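Local coordinates for protein alginate lyase, family PL7 (Zobellia galactanivorans, PDB 3ZPY) that cleaves the algal polysaccharide alginate, probably by beta-elimination, this chain being the catalytic domain of a longer family PL7 lyase, at residues V134-V139 with K205-D210; V140-I145 with V193-N198; S6-T11 with V58-Y63. One frame throughout, in Å; residues are numbered along the deposited sequence.

Contact 1. Residues V134-V139 with K205-D210; sequences VEVDDV and KKMEVD
Val134 faces Val209 and Val139 faces Met207 as the two backbones run in opposite directions, 7.9 Å apart between the CA atoms of Val134 and Val209, with no hydrogen bond linking them. Only side chains bridge the gap. Val134, Val136 and Val139 lie along one flank of it, while Glu135 and Asp137 project from the other face of their chain. On the partner segment Met207 and Val209 both aim inward, separated by Glu208, the centre of an inverse gamma turn whose weak closing bond runs from Val209 N to Met207 O.

Met207 takes part in two of the three touching pairs. Its CG stands anti to the carbonyl carbon (chi1 -73°), and two further bends at chi2 and chi3 fold the chain, so that sulfur and terminal methyl serve different valines. SD lies 4.1 Å from Val139 CG1, the branch anti to that residue's backbone N, and the two side chains cross obliquely. The methyl CE turns on toward Val136, coming 4.4 Å from its CG1. Farther along, Val134 CG1 meets Val209 CG2 at 4.4 Å, a methyl-to-methyl touch at the partly exposed end of the row.

Tyr162, in the short helix 162-165, packs against Val134, Met207 and Val209 and thus spans both segments. Asp138, which takes no part in the packing, is salt-bridged to Arg141 and hydrogen-bonded to His125, a residue of the QIH motif of PL7 lyases.

The contact brings the chain entering strand 138-146 of one sheet of the jelly-roll sandwich against the chain leaving strand 200-206, an outermost strand of the other. Its chemistry is wholly apolar: cohesion between these segments probably rests on dispersion and burial of hydrocarbon, the bent thioether giving SD and CE a valine each.

Contact 2. Residues V140-I145 with V193-N198; sequences VRVQFI and VELFMN
Val140 and Val142 meet Val193 and Leu195 in a buried, apolar contact between the two sheets of the beta-jelly-roll sandwich. The segments face each other with the same chain direction, Val140 opposite Val193 and Val142 opposite Leu195, and they share no hydrogen bond. The paired CA atoms of Val140 and Val193 are 7.6 Å apart, a spacing filled by side chains from both sheets.

The two pairs differ in how they touch. Val140 and Val193 lie alongside, their side chains running past one another: Val193 CG1 lies against the branch point of its partner, 3.8 Å from Val140 CB and 3.7 Å from Val140 CG1. A chi1 of 70° holds Val140 CG1 between the backbone N and the carbonyl carbon, which sets this methyl against Val193 CG1. The second pair approaches tip to tip, Val142 CG1 ending 3.7 Å from Leu195 CD2.

On the other face of the strand Arg141 and Gln143 form a polar pair. Arg141 NE donates to Gln143 OE1 over 3.0 Å with an N-H...O angle of 158°; the oxygen lies near the guanidinium plane, whereas the donor stands 42° out of the amide's carbonyl plane. Arg141 also forms a salt bridge to Glu165, and Gln143 NE2 is bonded to Ser160 OG and Lys158 O, so both head groups are held at several points.

Strands 117-125 and 154-160 flank the first segment within its sheet, and Phe144 sets its ring edge-to-face with Phe121. Strand 192-197 is flanked by strands 182-189 and 200-206, with Glu194 on its far face bound to Arg204 and Ser201.

Contact 3. Residues S6-T11 with V58-Y63; sequences SVLGIT and VYFKCY
Val58 fits its CG2 methyl against the last turn of helix 4-8, between Val7 and Leu8. This methyl is the main bump of the contact. It lies 3.7 Å from Leu8 CB, close to the root of the leucine, and 4.3 Å from Val7 CG1, which bounds the shallow hollow on its partly exposed side. With CG1 anti to the backbone N (chi1 172°), CG2 of Val58 lies anti to the carbonyl carbon and meets the helix end. The backbones come near one another here, with the CA atoms of Leu8 and Val58 6.6 Å apart, but nothing polar joins them.

Leu8 adds a second, slighter projection. Its CG is anti to the backbone N (chi1 -160°), and the side chain passes beyond Val58 toward the ring of Phe60. CD2 arrives at the rim of that ring, near its plane, and not over a face; the nearest atom is CZ, 4.5 Å away, so this is a lighter touch than the Val58 packing. The ring itself lies edge-to-face with Phe51 and also rests on Leu79 and Ile240. Leu8 touches Leu79 and Leu243 too, and so reaches residues of both sheets.

Directly after Leu8 the helix stops. Gly9, with positive phi, turns the chain away, and Ile10 N returns to Ala5 O while Gly9 N makes a weak 3.3 Å bond to Ser6 O. The chain thus leaves the helix immediately after the two residues that touch the strand.

The helix end is a Schellman motif with Gly9 as its C-prime residue. Its two final hydrophobic side chains lay a short N-terminal helix against strand 58-63, at a margin of the jelly-roll sandwich where Leu8 contributes to the apolar core between the sheets.

Overall arrangement
Contact 3 closes first along the chain; contacts 1 and 2 follow, and the chain span of contact 2 falls within that of contact 1. The latter two have centres 16 Å apart and share strand 138-146, while their partners 192-197 and 200-206 are consecutive, adjacent strands at one border of the seven-stranded sheet. They meet directly: Val193 CG2 packs 3.8 Å from Val139 CG1. Contact 3 reaches the same sheet through strand 58-63, near its other border, with its centre 29 Å from contact 1 and 19 Å from contact 2. Contacts 1 and 2 thus tie the two sheets together, while contact 3, across the chain's centre from contact 1, fixes the N-terminal helix.

Contact 1. Residues V134-V139 with K205-D210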
loop_
_atom_site.group_PDB
_atom_site.type_symbol
_atom_site.label_atom_id
_atom_site.label_comp_id
_atom_site.label_asym_id
_atom_site.label_seq_id
_atom_site.Cartn_x
_atom_site.Cartn_y
_atom_site.Cartn_z
ATOM N N VAL A 134 -10.352 20.828 1.380
ATOM C CA VAL A 134 -10.284 19.822 2.411
ATOM C C VAL A 134 -9.024 19.016 2.149
ATOM O O VAL A 134 -8.761 18.635 0.984
ATOM C CB VAL A 134 -11.526 18.900 2.403
ATOM C CG1 VAL A 134 -11.375 17.804 3.449
ATOM C CG2 VAL A 134 -12.747 19.758 2.707
ATOM N N GLU A 135 -8.210 18.838 3.197
ATOM C CA GLU A 135 -7.010 18.057 3.049
ATOM C C GLU A 135 -7.359 16.563 3.171
ATOM O O GLU A 135 -7.401 16.003 4.249
ATOM C CB GLU A 135 -5.932 18.480 4.035
ATOM C CG GLU A 135 -5.733 19.982 4.023
ATOM C CD GLU A 135 -4.550 20.372 4.890
ATOM O OE1 GLU A 135 -3.675 19.500 5.117
ATOM O OE2 GLU A 135 -4.487 21.532 5.325
ATOM N N VAL A 136 -7.562 15.922 2.028
ATOM C CA VAL A 136 -7.982 14.522 1.994
ATOM C C VAL A 136 -6.754 13.601 2.216
ATOM O O VAL A 136 -6.756 12.787 3.162
ATOM C CB VAL A 136 -8.705 14.228 0.698
ATOM C CG1 VAL A 136 -9.083 12.756 0.678
ATOM C CG2 VAL A 136 -9.961 15.099 0.577
ATOM N N ASP A 137 -5.697 13.773 1.413
ATOM C CA ASP A 137 -4.500 12.925 1.475
ATOM C C ASP A 137 -4.925 11.443 1.405
ATOM O O ASP A 137 -5.786 11.141 0.532
ATOM C CB ASP A 137 -3.625 13.270 2.683
ATOM C CG ASP A 137 -2.954 14.631 2.570
ATOM O OD1 ASP A 137 -2.507 15.096 1.472
ATOM O OD2 ASP A 137 -2.864 15.253 3.636
ATOM N N ASP A 138 -4.398 10.500 2.215
ATOM C CA ASP A 138 -4.921 9.122 2.168
ATOM C C ASP A 138 -6.375 9.097 2.597
ATOM O O ASP A 138 -6.714 9.484 3.699
ATOM C CB ASP A 138 -4.175 8.201 3.124
ATOM C CG ASP A 138 -2.700 7.997 2.766
ATOM O OD1 ASP A 138 -2.273 8.243 1.621
ATOM O OD2 ASP A 138 -1.903 7.646 3.699
ATOM N N VAL A 139 -7.216 8.548 1.710
ATOM C CA VAL A 139 -8.653 8.316 2.003
ATOM C C VAL A 139 -8.784 7.135 2.961
ATOM O O VAL A 139 -9.510 7.175 3.944
ATOM C CB VAL A 139 -9.438 8.085 0.713
ATOM C CG1 VAL A 139 -10.836 7.628 0.990
ATOM C CG2 VAL A 139 -9.416 9.328 -0.179
ATOM N N LYS A 205 -17.821 2.761 5.393
ATOM C CA LYS A 205 -18.078 4.042 6.036
ATOM C C LYS A 205 -18.158 5.093 4.966
ATOM O O LYS A 205 -17.356 5.116 4.032
ATOM C CB LYS A 205 -16.960 4.374 7.047
ATOM C CG LYS A 205 -17.312 5.598 7.917
ATOM C CD LYS A 205 -16.313 5.660 9.095
ATOM C CE LYS A 205 -16.580 6.857 10.040
ATOM N NZ LYS A 205 -17.911 6.671 10.648
ATOM N N LYS A 206 -19.115 6.014 5.140
ATOM C CA LYS A 206 -19.278 7.148 4.224
ATOM C C LYS A 206 -18.191 8.213 4.445
ATOM O O LYS A 206 -17.910 8.571 5.600
ATOM C CB LYS A 206 -20.731 7.541 4.094
ATOM C CG LYS A 206 -21.048 8.507 2.964
ATOM C CD LYS A 206 -22.450 9.077 3.103
ATOM C CE LYS A 206 -22.957 9.626 1.779
ATOM N NZ LYS A 206 -22.795 8.643 0.673
ATOM N N MET A 207 -17.696 8.782 3.357
ATOM C CA MET A 207 -16.877 10.007 3.387
ATOM C C MET A 207 -17.837 11.182 3.448
ATOM O O MET A 207 -18.551 11.507 2.445
ATOM C CB MET A 207 -16.020 10.118 2.141
ATOM C CG MET A 207 -14.880 9.149 2.151
ATOM S SD MET A 207 -13.543 9.745 3.210
ATOM C CE MET A 207 -12.945 11.119 2.149
ATOM N N GLU A 208 -17.829 11.895 4.575
ATOM C CA GLU A 208 -18.658 13.115 4.730
ATOM C C GLU A 208 -17.921 14.343 4.252
ATOM O O GLU A 208 -17.647 15.239 5.015
ATOM C CB GLU A 208 -19.126 13.273 6.194
ATOM C CG GLU A 208 -19.943 12.112 6.763
ATOM C CD GLU A 208 -21.241 11.835 6.012
ATOM O OE1 GLU A 208 -21.742 12.699 5.234
ATOM O OE2 GLU A 208 -21.784 10.738 6.237
ATOM N N VAL A 209 -17.593 14.351 2.994
ATOM C CA VAL A 209 -16.826 15.428 2.297
ATOM C C VAL A 209 -17.596 15.561 0.950
ATOM O O VAL A 209 -18.004 14.538 0.344
ATOM C CB VAL A 209 -15.399 14.930 1.956
ATOM C CG1 VAL A 209 -14.747 15.890 0.924
ATOM C CG2 VAL A 209 -14.555 14.742 3.233
ATOM N N ASP A 210 -17.769 16.806 0.479
ATOM C CA ASP A 210 -18.534 17.075 -0.769
ATOM C C ASP A 210 -17.824 16.643 -2.035
ATOM O O ASP A 210 -18.390 15.968 -2.833
ATOM C CB ASP A 210 -18.977 18.548 -0.866
ATOM C CG ASP A 210 -19.663 19.021 0.377
ATOM O OD1 ASP A 210 -20.478 18.264 0.965
ATOM O OD2 ASP A 210 -19.373 20.168 0.771
#

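Contact 2. Residues V140-I145 with V193-N198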
loop_
_atom_site.group_PDB
_atom_site.type_symbol
_atom_site.label_atom_id
_atom_site.label_comp_id
_atom_site.label_asym_id
_atom_site.label_seq_id
_atom_site.Cartn_x
_atom_site.Cartn_y
_atom_site.Cartn_z
ATOM N N VAL A 140 -8.068 6.044 2.626
ATOM C CA VAL A 140 -8.073 4.830 3.532
ATOM C C VAL A 140 -6.726 4.155 3.374
ATOM O O VAL A 140 -6.168 4.126 2.257
ATOM C CB VAL A 140 -9.285 3.879 3.236
ATOM C CG1 VAL A 140 -9.140 3.165 1.864
ATOM C CG2 VAL A 140 -9.454 2.839 4.361
ATOM N N ARG A 141 -6.243 3.644 4.494
ATOM C CA ARG A 141 -5.114 2.731 4.549
ATOM C C ARG A 141 -5.562 1.435 5.196
ATOM O O ARG A 141 -6.070 1.446 6.325
ATOM C CB ARG A 141 -4.002 3.343 5.381
ATOM C CG ARG A 141 -3.278 4.470 4.653
ATOM C CD ARG A 141 -1.925 4.786 5.324
ATOM N NE ARG A 141 -2.020 5.065 6.764
ATOM C CZ ARG A 141 -2.351 6.240 7.272
ATOM N NH1 ARG A 141 -2.694 7.256 6.491
ATOM N NH2 ARG A 141 -2.412 6.404 8.603
ATOM N N VAL A 142 -5.338 0.292 4.503
ATOM C CA VAL A 142 -5.681 -1.037 5.004
ATOM C C VAL A 142 -4.382 -1.621 5.559
ATOM O O VAL A 142 -3.416 -1.726 4.804
ATOM C CB VAL A 142 -6.212 -1.846 3.825
ATOM C CG1 VAL A 142 -6.524 -3.263 4.309
ATOM C CG2 VAL A 142 -7.445 -1.214 3.179
ATOM N N GLN A 143 -4.384 -1.941 6.862
ATOM C CA GLN A 143 -3.126 -2.224 7.537
ATOM C C GLN A 143 -3.292 -3.445 8.427
ATOM O O GLN A 143 -4.364 -3.787 8.830
ATOM C CB GLN A 143 -2.706 -1.066 8.465
ATOM C CG GLN A 143 -2.626 0.255 7.659
ATOM C CD GLN A 143 -2.706 1.456 8.452
ATOM O OE1 GLN A 143 -1.937 2.415 8.245
ATOM N NE2 GLN A 143 -3.720 1.479 9.322
ATOM N N PHE A 144 -2.166 -4.128 8.677
ATOM C CA PHE A 144 -2.053 -5.020 9.827
ATOM C C PHE A 144 -1.110 -4.397 10.882
ATOM O O PHE A 144 -0.062 -3.886 10.508
ATOM C CB PHE A 144 -1.536 -6.412 9.437
ATOM C CG PHE A 144 -2.516 -7.283 8.720
ATOM C CD1 PHE A 144 -3.914 -7.151 8.806
ATOM C CD2 PHE A 144 -1.988 -8.367 8.026
ATOM C CE1 PHE A 144 -4.730 -8.030 8.083
ATOM C CE2 PHE A 144 -2.786 -9.264 7.349
ATOM C CZ PHE A 144 -4.183 -9.087 7.397
ATOM N N ILE A 145 -1.537 -4.517 12.138
ATOM C CA ILE A 145 -0.809 -4.009 13.250
ATOM C C ILE A 145 -0.588 -5.153 14.254
ATOM O O ILE A 145 -1.507 -5.942 14.545
ATOM C CB ILE A 145 -1.520 -2.807 13.906
ATOM C CG1 ILE A 145 -0.646 -2.244 15.067
ATOM C CG2 ILE A 145 -2.951 -3.162 14.395
ATOM C CD1 ILE A 145 -1.043 -0.853 15.419
ATOM N N VAL A 193 -16.464 4.176 1.426
ATOM C CA VAL A 193 -15.223 3.375 1.328
ATOM C C VAL A 193 -15.488 2.087 2.056
ATOM O O VAL A 193 -16.023 2.058 3.165
ATOM C CB VAL A 193 -14.089 4.135 2.022
ATOM C CG1 VAL A 193 -12.861 3.270 2.074
ATOM C CG2 VAL A 193 -13.860 5.419 1.245
ATOM N N GLU A 194 -15.160 0.967 1.389
ATOM C CA GLU A 194 -15.470 -0.377 1.929
ATOM C C GLU A 194 -14.434 -1.394 1.617
ATOM O O GLU A 194 -13.883 -1.409 0.496
ATOM C CB GLU A 194 -16.827 -0.834 1.424
ATOM C CG GLU A 194 -17.294 -2.194 1.965
ATOM C CD GLU A 194 -18.765 -2.392 1.726
ATOM O OE1 GLU A 194 -19.358 -1.662 0.861
ATOM O OE2 GLU A 194 -19.369 -3.217 2.431
ATOM N N LEU A 195 -14.118 -2.179 2.660
ATOM C CA LEU A 195 -13.254 -3.372 2.469
ATOM C C LEU A 195 -14.005 -4.605 2.724
ATOM O O LEU A 195 -14.607 -4.771 3.771
ATOM C CB LEU A 195 -12.049 -3.274 3.441
ATOM C CG LEU A 195 -11.010 -4.405 3.362
ATOM C CD1 LEU A 195 -10.202 -4.420 2.068
ATOM C CD2 LEU A 195 -10.081 -4.303 4.562
ATOM N N PHE A 196 -13.862 -5.558 1.777
ATOM C CA PHE A 196 -14.271 -6.941 1.955
ATOM C C PHE A 196 -12.991 -7.784 2.105
ATOM O O PHE A 196 -11.971 -7.569 1.417
ATOM C CB PHE A 196 -15.043 -7.488 0.722
ATOM C CG PHE A 196 -16.374 -6.776 0.427
ATOM C CD1 PHE A 196 -16.400 -5.543 -0.278
ATOM C CD2 PHE A 196 -17.567 -7.418 0.645
ATOM C CE1 PHE A 196 -17.631 -4.885 -0.481
ATOM C CE2 PHE A 196 -18.784 -6.802 0.440
ATOM C CZ PHE A 196 -18.801 -5.568 -0.154
ATOM N N MET A 197 -13.061 -8.838 2.963
ATOM C CA MET A 197 -11.946 -9.750 3.171
ATOM C C MET A 197 -12.562 -11.127 3.077
ATOM O O MET A 197 -13.495 -11.420 3.846
ATOM C CB MET A 197 -11.319 -9.547 4.556
ATOM C CG MET A 197 -10.536 -8.254 4.732
ATOM S SD MET A 197 -9.141 -8.057 3.559
ATOM C CE MET A 197 -7.705 -8.545 4.543
ATOM N N ASN A 198 -12.050 -11.956 2.132
ATOM C CA ASN A 198 -12.606 -13.288 1.935
ATOM C C ASN A 198 -14.108 -13.296 1.804
ATOM O O ASN A 198 -14.766 -14.212 2.295
ATOM C CB ASN A 198 -12.144 -14.284 3.012
ATOM C CG ASN A 198 -10.661 -14.548 2.916
ATOM O OD1 ASN A 198 -10.078 -14.286 1.894
ATOM N ND2 ASN A 198 -10.053 -15.017 4.009
#

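Contact 3. Residues S6-T11 with V58-Y63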
loop_
_atom_site.group_PDB
_atom_site.type_symbol
_atom_site.label_atom_id
_atom_site.label_comp_id
_atom_site.label_asym_id
_atom_site.label_seq_id
_atom_site.Cartn_x
_atom_site.Cartn_y
_atom_site.Cartn_z
ATOM N N SER A 6 5.460 -9.387 -15.206
ATOM C CA SER A 6 4.777 -10.461 -15.990
ATOM C C SER A 6 3.895 -11.367 -15.062
ATOM O O SER A 6 2.745 -11.636 -15.370
ATOM C CB SER A 6 5.857 -11.315 -16.704
ATOM O OG SER A 6 6.364 -10.615 -17.803
ATOM N N VAL A 7 4.442 -11.772 -13.899
ATOM C CA VAL A 7 3.696 -12.621 -12.977
ATOM C C VAL A 7 2.435 -11.895 -12.494
ATOM O O VAL A 7 1.353 -12.504 -12.388
ATOM C CB VAL A 7 4.605 -13.096 -11.815
ATOM C CG1 VAL A 7 3.758 -13.670 -10.701
ATOM C CG2 VAL A 7 5.704 -14.039 -12.349
ATOM N N LEU A 8 2.545 -10.577 -12.160
ATOM C CA LEU A 8 1.431 -9.860 -11.592
ATOM C C LEU A 8 0.488 -9.326 -12.687
ATOM O O LEU A 8 -0.671 -8.939 -12.402
ATOM C CB LEU A 8 1.968 -8.732 -10.725
ATOM C CG LEU A 8 1.021 -8.154 -9.683
ATOM C CD1 LEU A 8 0.459 -9.139 -8.644
ATOM C CD2 LEU A 8 1.761 -6.984 -8.941
ATOM N N GLY A 9 0.963 -9.315 -13.936
ATOM C CA GLY A 9 0.138 -8.800 -15.059
ATOM C C GLY A 9 0.008 -7.298 -15.100
ATOM O O GLY A 9 -1.068 -6.776 -15.418
ATOM N N ILE A 10 1.064 -6.587 -14.750
ATOM C CA ILE A 10 1.031 -5.082 -14.659
ATOM C C ILE A 10 1.879 -4.525 -15.795
ATOM O O ILE A 10 2.762 -5.184 -16.310
ATOM C CB ILE A 10 1.518 -4.526 -13.277
ATOM C CG1 ILE A 10 2.960 -5.002 -12.942
ATOM C CG2 ILE A 10 0.511 -4.964 -12.149
ATOM C CD1 ILE A 10 3.484 -4.342 -11.677
ATOM N N THR A 11 1.619 -3.275 -16.173
ATOM C CA THR A 11 2.397 -2.637 -17.245
ATOM C C THR A 11 2.555 -1.142 -16.805
ATOM O O THR A 11 1.802 -0.715 -15.923
ATOM C CB THR A 11 1.628 -2.666 -18.596
ATOM O OG1 THR A 11 0.458 -1.791 -18.444
ATOM C CG2 THR A 11 1.236 -4.115 -18.984
ATOM N N VAL A 58 4.146 -11.615 -6.041
ATOM C CA VAL A 58 5.114 -10.496 -6.117
ATOM C C VAL A 58 5.260 -9.929 -4.705
ATOM O O VAL A 58 4.263 -9.660 -4.030
ATOM C CB VAL A 58 4.714 -9.425 -7.162
ATOM C CG1 VAL A 58 5.632 -8.198 -7.060
ATOM C CG2 VAL A 58 4.740 -10.044 -8.570
ATOM N N TYR A 59 6.500 -9.913 -4.285
ATOM C CA TYR A 59 6.883 -9.506 -2.891
ATOM C C TYR A 59 7.344 -8.085 -2.879
ATOM O O TYR A 59 8.073 -7.649 -3.821
ATOM C CB TYR A 59 8.071 -10.356 -2.478
ATOM C CG TYR A 59 7.738 -11.837 -2.287
ATOM C CD1 TYR A 59 7.636 -12.689 -3.387
ATOM C CD2 TYR A 59 7.565 -12.404 -0.984
ATOM C CE1 TYR A 59 7.332 -14.069 -3.240
ATOM C CE2 TYR A 59 7.234 -13.765 -0.864
ATOM C CZ TYR A 59 7.123 -14.573 -1.954
ATOM O OH TYR A 59 6.840 -15.942 -1.770
ATOM N N PHE A 60 6.833 -7.316 -1.903
ATOM C CA PHE A 60 7.189 -5.905 -1.651
ATOM C C PHE A 60 7.793 -5.902 -0.327
ATOM O O PHE A 60 7.107 -6.108 0.701
ATOM C CB PHE A 60 5.904 -5.082 -1.646
ATOM C CG PHE A 60 5.157 -5.104 -2.977
ATOM C CD1 PHE A 60 4.365 -6.234 -3.332
ATOM C CD2 PHE A 60 5.214 -4.001 -3.855
ATOM C CE1 PHE A 60 3.673 -6.238 -4.569
ATOM C CE2 PHE A 60 4.570 -4.041 -5.060
ATOM C CZ PHE A 60 3.748 -5.122 -5.394
ATOM N N LYS A 61 9.132 -5.644 -0.324
ATOM C CA LYS A 61 9.916 -5.709 0.923
ATOM C C LYS A 61 10.479 -4.266 1.202
ATOM O O LYS A 61 11.194 -3.697 0.325
ATOM C CB LYS A 61 11.119 -6.738 0.685
ATOM C CG LYS A 61 11.830 -7.059 1.967
ATOM C CD LYS A 61 12.844 -8.168 1.804
ATOM C CE LYS A 61 13.498 -8.548 3.092
ATOM N NZ LYS A 61 14.311 -9.771 2.912
ATOM N N CYS A 62 10.109 -3.748 2.363
ATOM C CA CYS A 62 10.508 -2.368 2.719
ATOM C C CYS A 62 11.051 -2.366 4.130
ATOM O O CYS A 62 10.631 -3.174 4.968
ATOM C CB CYS A 62 9.271 -1.415 2.493
ATOM S SG CYS A 62 9.694 0.321 2.612
ATOM N N TYR A 63 11.967 -1.451 4.409
ATOM C CA TYR A 63 12.747 -1.549 5.628
ATOM C C TYR A 63 12.552 -0.306 6.465
ATOM O O TYR A 63 12.461 0.799 5.916
ATOM C CB TYR A 63 14.285 -1.689 5.339
ATOM C CG TYR A 63 14.588 -2.877 4.473
ATOM C CD1 TYR A 63 14.319 -2.833 3.085
ATOM C CD2 TYR A 63 15.221 -4.020 5.028
ATOM C CE1 TYR A 63 14.531 -3.908 2.260
ATOM C CE2 TYR A 63 15.463 -5.135 4.176
ATOM C CZ TYR A 63 15.204 -5.003 2.797
ATOM O OH TYR A 63 15.377 -6.120 1.996
#